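Local coordinates for protein probable translation initiation factor eIF-2B subunit beta (Schizosaccharomyces pombe, PDB 5B04) that serves as the beta subunit of eIF2B, the complex that catalyses exchange of GDP for GTP on the gamma subunit of initiation factor eIF2, at residues R90-E95 against A177-G182; L288-L293 against P324-D329; K341-N346 against A354-P359. All coordinates share one frame; numbering follows the deposited sequence.

Contact 1. Residues R90-E95 against A177-G182; sequences RLIREE and AVIISG
L91 and I179 lie alongside each other, pointing opposite ways, between two helices whose segment axes approach to 9.9 Å at 137°, nearer antiparallel than perpendicular. The L91 side chain can be followed outward. Its CB points toward segment 177-182, and chi1 of -160° sets CG anti to the backbone N; CB and CG themselves make no close approach, and the branch carries the contact on its two methyls. CD1 lies against the main chain of G182, 3.5 Å from its carbonyl C, where there is no side chain to hold it off. L91 CD2 lies 3.7 Å from I179 CD1, with the I179 CA a little farther away.

The same I179 methyl has a second partner: the I92 side chain crosses that of I179 at about a right angle and brings CG1 to 3.5 Å from I179 CD1. One methyl is thus gripped by two consecutive residues of the facing helix, a wholly apolar contact. One helical turn along from L91, E95 and V178 meet tip to tip. E95 CG touches both V178 methyls, 3.7 Å from CG1, and beyond the bend at chi2 the CD and OE1 atoms stay close to V178 CG2 as well.

The pair belongs to the N-terminal helical bundle. Helix 79-102 meets helix 176-190 here; I92 also packs on V57 and L60 of helix 57-74, and I179 on I49 of helix 34-51. On another flank of helix 79-102, R93 forms salt bridges with D393 and D396 near the C-terminus.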
ATOM      1  N   ARG C  90      16.680 -33.669  21.688  1.00 81.32           N
ATOM      2  CA  ARG C  90      17.934 -32.934  21.566  1.00 89.40           C
ATOM      3  C   ARG C  90      18.487 -32.610  22.949  1.00 77.27           C
ATOM      4  O   ARG C  90      19.700 -32.513  23.142  1.00 90.41           O
ATOM      5  CB  ARG C  90      17.742 -31.653  20.750  1.00 84.14           C
ATOM      6  CG  ARG C  90      19.004 -30.813  20.620  1.00 91.49           C
ATOM      7  CD  ARG C  90      18.888 -29.768  19.525  1.00 94.40           C
ATOM      8  NE  ARG C  90      20.056 -28.891  19.499  1.00102.14           N
ATOM      9  CZ  ARG C  90      20.546 -28.328  18.399  1.00100.28           C
ATOM     10  NH1 ARG C  90      19.975 -28.554  17.224  1.00 94.99           N
ATOM     11  NH2 ARG C  90      21.613 -27.544  18.473  1.00 97.35           N
ATOM     12  N   LEU C  91      17.581 -32.447  23.910  1.00 74.26           N
ATOM     13  CA  LEU C  91      17.957 -32.243  25.303  1.00 87.61           C
ATOM     14  C   LEU C  91      18.781 -33.431  25.783  1.00 94.66           C
ATOM     15  O   LEU C  91      19.825 -33.262  26.405  1.00 89.63           O
ATOM     16  CB  LEU C  91      16.708 -32.065  26.171  1.00 71.93           C
ATOM     17  CG  LEU C  91      16.783 -31.405  27.552  1.00 82.48           C
ATOM     18  CD1 LEU C  91      15.375 -31.091  28.020  1.00 92.30           C
ATOM     19  CD2 LEU C  91      17.495 -32.270  28.582  1.00 94.41           C
ATOM     20  N   ILE C  92      18.317 -34.629  25.514  1.00101.81           N
ATOM     21  CA  ILE C  92      19.096 -35.772  25.892  1.00 96.91           C
ATOM     22  C   ILE C  92      20.412 -35.908  25.151  1.00 91.90           C
ATOM     23  O   ILE C  92      21.441 -36.057  25.776  1.00102.65           O
ATOM     24  CB  ILE C  92      18.275 -37.024  25.630  1.00 86.18           C
ATOM     25  CG1 ILE C  92      16.981 -36.957  26.416  1.00 77.21           C
ATOM     26  CG2 ILE C  92      19.046 -38.257  26.020  1.00101.35           C
ATOM     27  CD1 ILE C  92      15.945 -37.922  25.917  1.00 73.15           C
ATOM     28  N   ARG C  93      20.393 -35.800  23.833  1.00 83.58           N
ATOM     29  CA  ARG C  93      21.586 -36.118  23.082  1.00 81.94           C
ATOM     30  C   ARG C  93      22.673 -35.158  23.427  1.00 99.91           C
ATOM     31  O   ARG C  93      23.790 -35.543  23.701  1.00109.53           O
ATOM     32  CB  ARG C  93      21.322 -36.023  21.594  1.00 76.34           C
ATOM     33  CG  ARG C  93      20.078 -36.740  21.132  1.00 83.26           C
ATOM     34  CD  ARG C  93      20.344 -37.453  19.825  1.00 96.62           C
ATOM     35  NE  ARG C  93      19.151 -37.652  19.016  1.00108.32           N
ATOM     36  CZ  ARG C  93      18.204 -36.742  18.841  1.00111.01           C
ATOM     37  NH1 ARG C  93      18.297 -35.568  19.432  1.00 99.71           N
ATOM     38  NH2 ARG C  93      17.156 -37.007  18.078  1.00113.89           N
ATOM     39  N   GLU C  94      22.334 -33.886  23.432  1.00102.73           N
ATOM     40  CA  GLU C  94      23.332 -32.879  23.681  1.00105.33           C
ATOM     41  C   GLU C  94      23.840 -32.977  25.095  1.00102.88           C
ATOM     42  O   GLU C  94      25.024 -32.855  25.334  1.00112.37           O
ATOM     43  CB  GLU C  94      22.805 -31.486  23.347  1.00113.32           C
ATOM     44  CG  GLU C  94      22.090 -31.405  22.002  1.00124.44           C
ATOM     45  CD  GLU C  94      22.988 -30.999  20.840  1.00132.11           C
ATOM     46  OE1 GLU C  94      23.605 -29.915  20.899  1.00129.39           O
ATOM     47  OE2 GLU C  94      23.065 -31.758  19.853  1.00115.75           O
ATOM     48  N   GLU C  95      22.938 -33.199  26.035  1.00101.78           N
ATOM     49  CA  GLU C  95      23.352 -33.262  27.417  1.00112.63           C
ATOM     50  C   GLU C  95      24.272 -34.435  27.593  1.00112.50           C
ATOM     51  O   GLU C  95      25.346 -34.316  28.156  1.00118.58           O
ATOM     52  CB  GLU C  95      22.124 -33.408  28.305  1.00109.78           C
ATOM     53  CG  GLU C  95      22.349 -34.051  29.661  1.00116.91           C
ATOM     54  CD  GLU C  95      23.668 -33.675  30.275  1.00125.96           C
ATOM     55  OE1 GLU C  95      23.901 -32.479  30.497  1.00130.18           O
ATOM     56  OE2 GLU C  95      24.474 -34.580  30.536  1.00126.77           O
ATOM     57  N   ALA C 177      17.750 -36.787  36.311  1.00110.75           N
ATOM     58  CA  ALA C 177      17.760 -35.540  37.061  1.00112.73           C
ATOM     59  C   ALA C 177      17.871 -34.356  36.105  1.00109.31           C
ATOM     60  O   ALA C 177      17.107 -33.398  36.211  1.00112.80           O
ATOM     61  CB  ALA C 177      18.888 -35.507  38.079  1.00127.41           C
ATOM     62  N   VAL C 178      18.812 -34.426  35.166  1.00104.37           N
ATOM     63  CA  VAL C 178      19.014 -33.328  34.224  1.00106.03           C
ATOM     64  C   VAL C 178      17.940 -33.325  33.132  1.00108.23           C
ATOM     65  O   VAL C 178      17.504 -32.261  32.691  1.00113.93           O
ATOM     66  CB  VAL C 178      20.433 -33.375  33.581  1.00 94.76           C
ATOM     67  CG1 VAL C 178      20.721 -34.728  32.961  1.00107.38           C
ATOM     68  CG2 VAL C 178      20.602 -32.264  32.551  1.00 95.09           C
ATOM     69  N   ILE C 179      17.497 -34.509  32.714  1.00101.71           N
ATOM     70  CA  ILE C 179      16.456 -34.606  31.693  1.00 96.99           C
ATOM     71  C   ILE C 179      15.139 -34.026  32.201  1.00 90.21           C
ATOM     72  O   ILE C 179      14.494 -33.236  31.511  1.00106.20           O
ATOM     73  CB  ILE C 179      16.228 -36.062  31.236  1.00 98.05           C
ATOM     74  CG1 ILE C 179      17.512 -36.647  30.644  1.00 93.03           C
ATOM     75  CG2 ILE C 179      15.102 -36.135  30.217  1.00100.12           C
ATOM     76  CD1 ILE C 179      18.123 -35.803  29.551  1.00101.29           C
ATOM     77  N   ILE C 180      14.748 -34.413  33.411  1.00 79.97           N
ATOM     78  CA  ILE C 180      13.543 -33.875  34.034  1.00 92.59           C
ATOM     79  C   ILE C 180      13.700 -32.376  34.278  1.00 96.62           C
ATOM     80  O   ILE C 180      12.746 -31.609  34.131  1.00102.13           O
ATOM     81  CB  ILE C 180      13.219 -34.596  35.362  1.00 93.62           C
ATOM     82  CG1 ILE C 180      12.870 -36.062  35.099  1.00 96.84           C
ATOM     83  CG2 ILE C 180      12.068 -33.911  36.088  1.00 77.71           C
ATOM     84  CD1 ILE C 180      12.347 -36.798  36.315  1.00 97.45           C
ATOM     85  N   SER C 181      14.914 -31.966  34.636  1.00 97.54           N
ATOM     86  CA  SER C 181      15.221 -30.554  34.835  1.00 92.74           C
ATOM     87  C   SER C 181      14.916 -29.749  33.577  1.00100.88           C
ATOM     88  O   SER C 181      14.107 -28.824  33.607  1.00 98.26           O
ATOM     89  CB  SER C 181      16.687 -30.370  35.233  1.00 91.05           C
ATOM     90  OG  SER C 181      17.048 -29.000  35.235  1.00103.48           O
ATOM     91  N   GLY C 182      15.558 -30.118  32.473  1.00103.33           N
ATOM     92  CA  GLY C 182      15.368 -29.437  31.206  1.00 95.23           C
ATOM     93  C   GLY C 182      13.934 -29.466  30.711  1.00 94.14           C
ATOM     94  O   GLY C 182      13.471 -28.519  30.076  1.00 93.61           O
TER

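Contact 2. Residues L288-L293 against P324-D329; sequences LGNGGL and PVYPYD
G289 donates its backbone N-H to V325 O, the single hydrogen bond joining the two loops: N to O is 2.9 Å with an N-H...O angle of 156°, the donor standing 37° out of the carbonyl plane. Side chains close in around it. L288 divides its methyls, CD2 meeting V325 CG2 at 3.8 Å and CD1 lying 3.6 Å from P327 CB, where the leucine and proline side chains pass in opposite directions. N290 works on two partners: its CB approaches Y326 CE1 at 3.5 Å, while its amide comes across the P327 ring, OD1 and CG being nearest to the proline CG.

The next shell fixes these groups. L288 to G291 form a type I beta turn at the tip of a hairpin, and N290 adds an Asx turn, its OD1 accepting from G292 N at 2.9 Å. Chi1 of 72° holds N290 CG between the backbone N and the carbonyl carbon, and ND2 is bonded to Y363 OH. An alanine in place of N290 would probably leave G292 N and Y363 OH without these amide partners and P327 without the amide packed across it. In segment 324-329, P327 is the centre of an inverse gamma turn, its CD lying against one face of the Y326 ring.

Further out, D329 caps helix 330-333 through OD1 to E331 N, and another protein chain takes a salt bridge from D329 OD2. L288 and P327 rest on I333 of that helix, P324 and V325 on helix 79-102. The hairpin linking strands 286-287 and 293-296 is thereby set against the loop that leads from strand 313-316.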
ATOM      1  N   LEU C 288       5.161 -24.032   9.653  1.00 56.83           N
ATOM      2  CA  LEU C 288       5.763 -25.240   9.101  1.00 54.00           C
ATOM      3  C   LEU C 288       7.210 -25.034   8.667  1.00 47.95           C
ATOM      4  O   LEU C 288       7.784 -23.963   8.866  1.00 60.31           O
ATOM      5  CB  LEU C 288       4.933 -25.749   7.924  1.00 56.09           C
ATOM      6  CG  LEU C 288       3.488 -26.092   8.284  1.00 57.80           C
ATOM      7  CD1 LEU C 288       2.769 -26.673   7.086  1.00 69.90           C
ATOM      8  CD2 LEU C 288       3.434 -27.051   9.467  1.00 47.04           C
ATOM      9  N   GLY C 289       7.789 -26.073   8.073  1.00 47.61           N
ATOM     10  CA  GLY C 289       9.197 -26.083   7.724  1.00 56.17           C
ATOM     11  C   GLY C 289       9.614 -25.054   6.692  1.00 61.58           C
ATOM     12  O   GLY C 289      10.704 -24.488   6.780  1.00 66.23           O
ATOM     13  N   ASN C 290       8.751 -24.808   5.711  1.00 60.73           N
ATOM     14  CA  ASN C 290       9.069 -23.861   4.648  1.00 52.11           C
ATOM     15  C   ASN C 290       8.766 -22.422   5.050  1.00 46.20           C
ATOM     16  O   ASN C 290       8.976 -21.494   4.270  1.00 73.93           O
ATOM     17  CB  ASN C 290       8.306 -24.215   3.370  1.00 65.02           C
ATOM     18  CG  ASN C 290       6.823 -23.914   3.470  1.00 59.96           C
ATOM     19  OD1 ASN C 290       6.233 -23.987   4.547  1.00 64.62           O
ATOM     20  ND2 ASN C 290       6.213 -23.574   2.341  1.00 75.04           N
ATOM     21  N   GLY C 291       8.270 -22.245   6.270  1.00 51.70           N
ATOM     22  CA  GLY C 291       7.945 -20.926   6.775  1.00 55.07           C
ATOM     23  C   GLY C 291       6.483 -20.581   6.576  1.00 60.27           C
ATOM     24  O   GLY C 291       6.032 -19.501   6.959  1.00 63.57           O
ATOM     25  N   GLY C 292       5.742 -21.503   5.969  1.00 50.61           N
ATOM     26  CA  GLY C 292       4.321 -21.313   5.745  1.00 51.56           C
ATOM     27  C   GLY C 292       3.551 -21.320   7.049  1.00 59.48           C
ATOM     28  O   GLY C 292       4.030 -21.832   8.060  1.00 65.18           O
ATOM     29  N   LEU C 293       2.351 -20.750   7.031  1.00 58.02           N
ATOM     30  CA  LEU C 293       1.537 -20.674   8.236  1.00 54.94           C
ATOM     31  C   LEU C 293       0.330 -21.599   8.186  1.00 52.97           C
ATOM     32  O   LEU C 293      -0.511 -21.493   7.294  1.00 53.89           O
ATOM     33  CB  LEU C 293       1.059 -19.241   8.475  1.00 46.06           C
ATOM     34  CG  LEU C 293       2.107 -18.151   8.690  1.00 49.81           C
ATOM     35  CD1 LEU C 293       1.441 -16.897   9.232  1.00 49.48           C
ATOM     36  CD2 LEU C 293       3.204 -18.628   9.624  1.00 64.71           C
ATOM     37  N   PRO C 324       9.222 -28.552  11.890  1.00 58.16           N
ATOM     38  CA  PRO C 324      10.088 -28.799  10.732  1.00 55.31           C
ATOM     39  C   PRO C 324       9.402 -29.524   9.573  1.00 52.64           C
ATOM     40  O   PRO C 324       9.980 -29.587   8.488  1.00 57.80           O
ATOM     41  CB  PRO C 324      11.204 -29.667  11.318  1.00 51.83           C
ATOM     42  CG  PRO C 324      10.549 -30.395  12.432  1.00 51.24           C
ATOM     43  CD  PRO C 324       9.549 -29.439  13.021  1.00 61.18           C
ATOM     44  N   VAL C 325       8.206 -30.059   9.794  1.00 45.04           N
ATOM     45  CA  VAL C 325       7.510 -30.811   8.752  1.00 60.67           C
ATOM     46  C   VAL C 325       7.237 -29.944   7.525  1.00 50.72           C
ATOM     47  O   VAL C 325       6.847 -28.783   7.647  1.00 64.27           O
ATOM     48  CB  VAL C 325       6.178 -31.400   9.263  1.00 49.58           C
ATOM     49  CG1 VAL C 325       6.439 -32.569  10.199  1.00 63.47           C
ATOM     50  CG2 VAL C 325       5.345 -30.332   9.949  1.00 52.60           C
ATOM     51  N   TYR C 326       7.459 -30.511   6.344  1.00 53.67           N
ATOM     52  CA  TYR C 326       7.254 -29.776   5.102  1.00 52.44           C
ATOM     53  C   TYR C 326       5.852 -30.007   4.549  1.00 58.09           C
ATOM     54  O   TYR C 326       5.419 -31.150   4.401  1.00 73.76           O
ATOM     55  CB  TYR C 326       8.300 -30.172   4.057  1.00 46.15           C
ATOM     56  CG  TYR C 326       8.314 -29.261   2.852  1.00 58.90           C
ATOM     57  CD1 TYR C 326       9.052 -28.085   2.857  1.00 62.12           C
ATOM     58  CD2 TYR C 326       7.582 -29.570   1.712  1.00 62.43           C
ATOM     59  CE1 TYR C 326       9.065 -27.245   1.763  1.00 73.74           C
ATOM     60  CE2 TYR C 326       7.589 -28.734   0.610  1.00 61.87           C
ATOM     61  CZ  TYR C 326       8.333 -27.573   0.642  1.00 67.28           C
ATOM     62  OH  TYR C 326       8.347 -26.735  -0.449  1.00 76.61           O
ATOM     63  N   PRO C 327       5.141 -28.913   4.239  1.00 63.94           N
ATOM     64  CA  PRO C 327       3.783 -28.969   3.687  1.00 61.74           C
ATOM     65  C   PRO C 327       3.742 -29.550   2.277  1.00 64.07           C
ATOM     66  O   PRO C 327       3.490 -28.815   1.323  1.00 71.84           O
ATOM     67  CB  PRO C 327       3.349 -27.501   3.676  1.00 60.27           C
ATOM     68  CG  PRO C 327       4.623 -26.733   3.611  1.00 62.98           C
ATOM     69  CD  PRO C 327       5.609 -27.528   4.413  1.00 64.54           C
ATOM     70  N   TYR C 328       3.987 -30.851   2.152  1.00 68.78           N
ATOM     71  CA  TYR C 328       3.939 -31.518   0.855  1.00 65.00           C
ATOM     72  C   TYR C 328       2.548 -31.430   0.240  1.00 51.43           C
ATOM     73  O   TYR C 328       2.394 -31.069  -0.926  1.00 53.78           O
ATOM     74  CB  TYR C 328       4.358 -32.983   0.984  1.00 66.37           C
ATOM     75  CG  TYR C 328       5.848 -33.195   1.126  1.00 56.07           C
ATOM     76  CD1 TYR C 328       6.701 -33.000   0.047  1.00 56.53           C
ATOM     77  CD2 TYR C 328       6.400 -33.603   2.333  1.00 54.47           C
ATOM     78  CE1 TYR C 328       8.063 -33.198   0.169  1.00 60.39           C
ATOM     79  CE2 TYR C 328       7.761 -33.804   2.464  1.00 56.79           C
ATOM     80  CZ  TYR C 328       8.587 -33.600   1.380  1.00 60.64           C
ATOM     81  OH  TYR C 328       9.943 -33.799   1.506  1.00 60.00           O
ATOM     82  N   ASP C 329       1.536 -31.763   1.034  1.00 55.84           N
ATOM     83  CA  ASP C 329       0.154 -31.703   0.576  1.00 60.02           C
ATOM     84  C   ASP C 329      -0.708 -30.946   1.578  1.00 65.03           C
ATOM     85  O   ASP C 329      -0.908 -31.401   2.704  1.00 71.15           O
ATOM     86  CB  ASP C 329      -0.401 -33.111   0.357  1.00 76.10           C
ATOM     87  CG  ASP C 329      -1.653 -33.120  -0.502  1.00 83.40           C
ATOM     88  OD1 ASP C 329      -2.245 -32.042  -0.715  1.00 85.98           O
ATOM     89  OD2 ASP C 329      -2.051 -34.211  -0.963  1.00 93.84           O
TER

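Contact 3. Residues K341-N346 against A354-P359; sequences KIMSFN and AEILNP
I342 and M343 lie on an irregular loop that passes strand 354-364 in the opposite sense, I342 CA being 6.7 Å from N358 CA and M343 CA 7.2 Å from I356 CA. The separation leaves room for side chains between the two main chains, and these make the contact.

I342 crosses N358 at a slant. Chi1 of -66° sets its CG1 anti to the carbonyl carbon, and the chain stays extended, so that CD1 ends 3.7 Å from N358 CB and also beside L357 O. N358 meets it with CB, and its amide CG and OD1 lie close to both CG1 and CD1 of the isoleucine. The nitrogen of that amide passes the root of K341, ND2 lying 3.4 Å from K341 CB, a packing contact without a hydrogen bond. The polar work of ND2 is done outside the two segments: it donates to S338 O and is bonded to N243 OD1, two anchors that probably fix the rotation of the amide.

Farther along, I356 faces both loop residues. Its CG1 is 4.0 Å from M343 CB, and its CG2 lies 4.3 Å from I342 CB, a looser apolar pair. M343 continues onto L350 and I351, and beyond it F345 inserts among H166, Y270 and W291 of the epsilon subunit.

The loop joins strand 336-337 to helix 348-352 and lies over the strand that follows. Strand 354-364 pairs antiparallel with strand 336-337, N358 bonding through its backbone to S337, and at 354-356 it pairs in parallel with a strand of the delta subunit, which carries the sheet across the interface.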
ATOM      1  N   LYS C 341     -21.452 -25.705  12.098  1.00 66.85           N
ATOM      2  CA  LYS C 341     -21.030 -24.333  12.364  1.00 66.20           C
ATOM      3  C   LYS C 341     -21.450 -23.359  11.264  1.00 72.60           C
ATOM      4  O   LYS C 341     -21.555 -22.155  11.498  1.00 64.21           O
ATOM      5  CB  LYS C 341     -19.512 -24.279  12.548  1.00 62.35           C
ATOM      6  CG  LYS C 341     -18.992 -25.171  13.665  1.00 58.88           C
ATOM      7  CD  LYS C 341     -19.328 -24.593  15.031  1.00 74.76           C
ATOM      8  CE  LYS C 341     -19.026 -25.585  16.142  1.00 73.45           C
ATOM      9  NZ  LYS C 341     -19.930 -26.769  16.085  1.00 77.73           N
ATOM     10  N   ILE C 342     -21.692 -23.884  10.067  1.00 71.38           N
ATOM     11  CA  ILE C 342     -22.036 -23.048   8.921  1.00 59.43           C
ATOM     12  C   ILE C 342     -23.518 -23.138   8.574  1.00 63.93           C
ATOM     13  O   ILE C 342     -24.223 -22.129   8.548  1.00 67.37           O
ATOM     14  CB  ILE C 342     -21.207 -23.435   7.683  1.00 56.20           C
ATOM     15  CG1 ILE C 342     -19.729 -23.122   7.915  1.00 62.42           C
ATOM     16  CG2 ILE C 342     -21.713 -22.707   6.456  1.00 67.36           C
ATOM     17  CD1 ILE C 342     -18.863 -23.338   6.695  1.00 84.23           C
ATOM     18  N   MET C 343     -23.982 -24.354   8.302  1.00 70.16           N
ATOM     19  CA  MET C 343     -25.383 -24.586   7.971  1.00 65.04           C
ATOM     20  C   MET C 343     -26.088 -25.299   9.120  1.00 65.43           C
ATOM     21  O   MET C 343     -25.549 -26.241   9.700  1.00 66.33           O
ATOM     22  CB  MET C 343     -25.503 -25.404   6.684  1.00 60.05           C
ATOM     23  CG  MET C 343     -26.929 -25.781   6.310  1.00 56.14           C
ATOM     24  SD  MET C 343     -27.934 -24.366   5.824  1.00 64.31           S
ATOM     25  CE  MET C 343     -27.146 -23.909   4.283  1.00 69.09           C
ATOM     26  N   SER C 344     -27.291 -24.841   9.446  1.00 72.78           N
ATOM     27  CA  SER C 344     -28.056 -25.430  10.537  1.00 49.91           C
ATOM     28  C   SER C 344     -28.570 -26.815  10.157  1.00 56.15           C
ATOM     29  O   SER C 344     -28.864 -27.080   8.992  1.00 58.31           O
ATOM     30  CB  SER C 344     -29.218 -24.520  10.928  1.00 79.67           C
ATOM     31  OG  SER C 344     -29.913 -25.043  12.046  1.00 71.40           O
ATOM     32  N   PHE C 345     -28.675 -27.692  11.148  1.00 65.25           N
ATOM     33  CA  PHE C 345     -29.059 -29.078  10.908  1.00 56.12           C
ATOM     34  C   PHE C 345     -30.552 -29.224  10.625  1.00 57.29           C
ATOM     35  O   PHE C 345     -30.968 -30.165   9.951  1.00 63.98           O
ATOM     36  CB  PHE C 345     -28.665 -29.949  12.102  1.00 58.94           C
ATOM     37  CG  PHE C 345     -28.936 -31.413  11.903  1.00 63.02           C
ATOM     38  CD1 PHE C 345     -28.090 -32.189  11.128  1.00 74.47           C
ATOM     39  CD2 PHE C 345     -30.031 -32.014  12.500  1.00 51.66           C
ATOM     40  CE1 PHE C 345     -28.335 -33.537  10.946  1.00 65.66           C
ATOM     41  CE2 PHE C 345     -30.282 -33.362  12.321  1.00 69.48           C
ATOM     42  CZ  PHE C 345     -29.432 -34.124  11.544  1.00 60.70           C
ATOM     43  N   ASN C 346     -31.356 -28.292  11.131  1.00 53.56           N
ATOM     44  CA  ASN C 346     -32.798 -28.350  10.909  1.00 65.75           C
ATOM     45  C   ASN C 346     -33.168 -27.950   9.483  1.00 66.67           C
ATOM     46  O   ASN C 346     -34.335 -27.998   9.098  1.00 68.61           O
ATOM     47  CB  ASN C 346     -33.542 -27.469  11.918  1.00 68.06           C
ATOM     48  CG  ASN C 346     -33.156 -26.011  11.822  1.00 89.36           C
ATOM     49  OD1 ASN C 346     -31.977 -25.674  11.790  1.00 99.87           O
ATOM     50  ND2 ASN C 346     -34.154 -25.136  11.779  1.00 92.27           N
ATOM     51  N   ALA C 354     -26.945 -30.522  -0.794  1.00 69.31           N
ATOM     52  CA  ALA C 354     -25.760 -29.685  -0.937  1.00 65.58           C
ATOM     53  C   ALA C 354     -24.580 -30.197  -0.119  1.00 64.06           C
ATOM     54  O   ALA C 354     -24.752 -30.838   0.917  1.00 66.18           O
ATOM     55  CB  ALA C 354     -26.081 -28.251  -0.547  1.00 56.92           C
ATOM     56  N   GLU C 355     -23.379 -29.903  -0.605  1.00 58.26           N
ATOM     57  CA  GLU C 355     -22.150 -30.228   0.101  1.00 48.71           C
ATOM     58  C   GLU C 355     -21.736 -29.054   0.980  1.00 48.59           C
ATOM     59  O   GLU C 355     -21.423 -27.977   0.474  1.00 64.55           O
ATOM     60  CB  GLU C 355     -21.041 -30.574  -0.895  1.00 46.53           C
ATOM     61  CG  GLU C 355     -19.690 -30.868  -0.271  1.00 51.88           C
ATOM     62  CD  GLU C 355     -18.679 -31.355  -1.293  1.00 65.08           C
ATOM     63  OE1 GLU C 355     -18.630 -32.577  -1.541  1.00 69.84           O
ATOM     64  OE2 GLU C 355     -17.940 -30.518  -1.851  1.00 76.02           O
ATOM     65  N   ILE C 356     -21.748 -29.254   2.293  1.00 40.64           N
ATOM     66  CA  ILE C 356     -21.389 -28.184   3.218  1.00 49.22           C
ATOM     67  C   ILE C 356     -20.022 -28.450   3.838  1.00 44.60           C
ATOM     68  O   ILE C 356     -19.797 -29.495   4.445  1.00 50.95           O
ATOM     69  CB  ILE C 356     -22.435 -28.009   4.339  1.00 39.48           C
ATOM     70  CG1 ILE C 356     -23.762 -27.496   3.770  1.00 56.23           C
ATOM     71  CG2 ILE C 356     -21.930 -27.026   5.377  1.00 63.09           C
ATOM     72  CD1 ILE C 356     -24.696 -28.577   3.266  1.00 60.43           C
ATOM     73  N   LEU C 357     -19.112 -27.492   3.680  1.00 34.67           N
ATOM     74  CA  LEU C 357     -17.728 -27.673   4.097  1.00 42.47           C
ATOM     75  C   LEU C 357     -17.272 -26.595   5.075  1.00 48.26           C
ATOM     76  O   LEU C 357     -17.326 -25.405   4.772  1.00 60.74           O
ATOM     77  CB  LEU C 357     -16.812 -27.681   2.873  1.00 34.84           C
ATOM     78  CG  LEU C 357     -17.190 -28.681   1.778  1.00 49.22           C
ATOM     79  CD1 LEU C 357     -16.320 -28.488   0.547  1.00 50.32           C
ATOM     80  CD2 LEU C 357     -17.081 -30.104   2.300  1.00 47.68           C
ATOM     81  N   ASN C 358     -16.814 -27.024   6.247  1.00 59.34           N
ATOM     82  CA  ASN C 358     -16.316 -26.101   7.261  1.00 48.12           C
ATOM     83  C   ASN C 358     -14.886 -26.419   7.684  1.00 47.95           C
ATOM     84  O   ASN C 358     -14.666 -27.131   8.663  1.00 53.99           O
ATOM     85  CB  ASN C 358     -17.229 -26.115   8.489  1.00 49.57           C
ATOM     86  CG  ASN C 358     -16.715 -25.228   9.610  1.00 59.18           C
ATOM     87  OD1 ASN C 358     -16.094 -24.192   9.365  1.00 68.23           O
ATOM     88  ND2 ASN C 358     -16.962 -25.639  10.848  1.00 59.11           N
ATOM     89  N   PRO C 359     -13.903 -25.898   6.937  1.00 47.89           N
ATOM     90  CA  PRO C 359     -12.508 -26.013   7.372  1.00 56.28           C
ATOM     91  C   PRO C 359     -12.201 -24.988   8.456  1.00 55.74           C
ATOM     92  O   PRO C 359     -12.675 -23.855   8.360  1.00 69.76           O
ATOM     93  CB  PRO C 359     -11.720 -25.725   6.093  1.00 45.02           C
ATOM     94  CG  PRO C 359     -12.612 -24.825   5.309  1.00 47.96           C
ATOM     95  CD  PRO C 359     -14.024 -25.252   5.618  1.00 47.92           C
TER

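How the contacts relate
The three contacts follow one another along the chain and none touches another. Contact 1 joins helices of the N-terminal bundle; contact 3 lies on the opposite side of the chain's centre, the two centres being about 47 Å apart. Contact 2 is about 27 Å from contact 1 and about 29 Å from contact 3, centre to centre. It is linked indirectly to both: its 324-329 loop packs on the helix that carries 90-95, and L293 bonds through its backbone to I364 of the strand that carries 354-359. Contact 1 is internal to the subunit, whereas contacts 2 and 3 both meet other chains of the assembly, contact 3 those of delta and epsilon.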